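Local coordinates for DUAL specificity protein phosphatase 14 (Homo sapiens, PDB 2WGP) that dephosphorylates tyrosine, serine and threonine residues of proteins, inactivates the MAP kinases ERK, JNK and p38, and dampens T-cell receptor signalling through TAB1, at the interface of chains A and B. Numbering follows the deposited sequence. Chains: chain A/B, DUAL specificity protein phosphatase 14.

The interface of chains A and B. Residues chain A 114, 146, 148; chain B 60, 76, 88.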
ATOM      1  N   VAL A 114       3.823   8.297  26.493  1.00 22.12           N
ATOM      2  CA  VAL A 114       3.699   6.890  26.142  1.00 21.76           C
ATOM      3  C   VAL A 114       4.653   6.422  25.006  1.00 21.83           C
ATOM      4  O   VAL A 114       5.263   5.344  25.086  1.00 21.53           O
ATOM      5  CB  VAL A 114       2.199   6.591  25.769  1.00 21.25           C
ATOM      6  CG1 VAL A 114       2.031   5.241  25.105  1.00 21.96           C
ATOM      7  CG2 VAL A 114       1.315   6.666  27.002  1.00 21.32           C
ATOM      8  N   VAL A 146       3.238   2.558  31.597  1.00 23.27           N
ATOM      9  CA  VAL A 146       2.325   2.858  30.502  1.00 23.43           C
ATOM     10  C   VAL A 146       3.004   3.058  29.146  1.00 23.42           C
ATOM     11  O   VAL A 146       2.297   3.159  28.140  1.00 23.33           O
ATOM     12  CB  VAL A 146       1.423   4.099  30.798  1.00 24.22           C
ATOM     13  CG1 VAL A 146       0.578   3.870  32.068  1.00 21.80           C
ATOM     14  CG2 VAL A 146       2.246   5.371  30.863  1.00 20.84           C
ATOM     15  N   ARG A 148       4.568   2.694  25.530  1.00 23.55           N
ATOM     16  CA  ARG A 148       4.119   1.883  24.396  1.00 23.88           C
ATOM     17  C   ARG A 148       4.470   2.590  23.073  1.00 23.33           C
ATOM     18  O   ARG A 148       3.611   3.126  22.394  1.00 23.63           O
ATOM     19  CB  ARG A 148       2.608   1.649  24.501  1.00 23.92           C
ATOM     20  CG  ARG A 148       2.084   0.582  23.588  1.00 23.62           C
ATOM     21  CD  ARG A 148       2.094  -0.758  24.220  1.00 23.48           C
ATOM     22  NE  ARG A 148       1.470  -1.759  23.378  1.00 22.84           N
ATOM     23  CZ  ARG A 148       1.388  -3.055  23.668  1.00 22.96           C
ATOM     24  NH1 ARG A 148       1.944  -3.526  24.763  1.00 23.16           N
ATOM     25  NH2 ARG A 148       0.736  -3.878  22.840  1.00 23.67           N
TER
ATOM     26  N   ILE B  60      -4.625   6.124  24.736  1.00 24.51           N
ATOM     27  CA  ILE B  60      -3.309   6.675  24.939  0.50 24.14           C
ATOM     28  C   ILE B  60      -3.446   8.117  25.466  1.00 24.08           C
ATOM     29  O   ILE B  60      -2.710   8.532  26.361  1.00 23.93           O
ATOM     30  CB  ILE B  60      -2.465   6.541  23.630  0.50 23.57           C
ATOM     31  CG1 ILE B  60      -1.044   7.089  23.804  0.50 23.27           C
ATOM     32  CG2 ILE B  60      -3.161   7.195  22.429  0.50 23.45           C
ATOM     33  CD1 ILE B  60      -0.114   6.590  22.731  0.50 22.09           C
ATOM     34  N   PRO B  76      -2.875   1.581  26.324  1.00 25.86           N
ATOM     35  CA  PRO B  76      -2.563   2.800  25.582  1.00 26.83           C
ATOM     36  C   PRO B  76      -2.564   2.616  24.068  1.00 27.06           C
ATOM     37  O   PRO B  76      -1.498   2.629  23.420  1.00 28.20           O
ATOM     38  CB  PRO B  76      -1.175   3.189  26.120  1.00 26.66           C
ATOM     39  CG  PRO B  76      -0.549   1.925  26.476  1.00 26.19           C
ATOM     40  CD  PRO B  76      -1.652   0.999  26.923  1.00 27.00           C
ATOM     41  N   TYR B  88      -4.768  -7.055  23.678  1.00 24.41           N
ATOM     42  CA  TYR B  88      -5.373  -6.804  24.979  1.00 24.91           C
ATOM     43  C   TYR B  88      -6.673  -7.584  25.212  1.00 25.22           C
ATOM     44  O   TYR B  88      -7.298  -7.447  26.264  1.00 26.30           O
ATOM     45  CB  TYR B  88      -5.616  -5.314  25.163  1.00 24.82           C
ATOM     46  CG  TYR B  88      -4.335  -4.485  25.219  1.00 25.46           C
ATOM     47  CD1 TYR B  88      -3.634  -4.327  26.419  1.00 26.48           C
ATOM     48  CD2 TYR B  88      -3.824  -3.879  24.085  1.00 25.51           C
ATOM     49  CE1 TYR B  88      -2.473  -3.557  26.493  1.00 27.40           C
ATOM     50  CE2 TYR B  88      -2.648  -3.098  24.153  1.00 26.70           C
ATOM     51  CZ  TYR B  88      -1.979  -2.958  25.363  1.00 26.56           C
ATOM     52  OH  TYR B  88      -0.814  -2.209  25.458  1.00 28.68           O
TER
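A:Val114 meets B:Ile60 where the phosphate-binding P-loop of chain A faces a loop of chain B. A:Val114 belongs to the HCXXGXXR signature of the protein-tyrosine phosphatases, which holds the nucleophile A:Cys110. The centre of this contact is about 11 Å from A:Cys110. The packing is tight here: A:Val114 CG1 lies 3.5 Å from B:Ile60 CD1. B:Ile60 reaches it with CG1 anti to the backbone N (chi1 -179°), its outer methyl leading. Contact is looser over B:Pro76. The ring carbon B:Pro76 CB stays 3.9 Å from A:Val114 CG1. Its neighbour B:Pro76 CG sits 3.7 Å from A:Arg148 CB and also touches the carbonyl oxygen of A:Val146. Beyond the proline, the A:Arg148 chain bends at chi2 (90°) and then runs extended toward B:Tyr88. The phenol oxygen B:Tyr88 OH lies over the centre of the guanidinium face, 3.0 Å from A:Arg148 CZ. A:Arg148 NE and NH1 are each 3.1 Å from B:Tyr88 OH. The oxygen sits above the plane, so any hydrogen bonds from these nitrogens would be strongly bent. The ring and guanidinium planes are 46° apart, which is no parallel stack. An alanine in place of A:Arg148 would probably leave the B:Tyr88 hydroxyl without its cationic partner and the phenol freer to turn. The structure alone does not show whether this pairing of chains forms in solution.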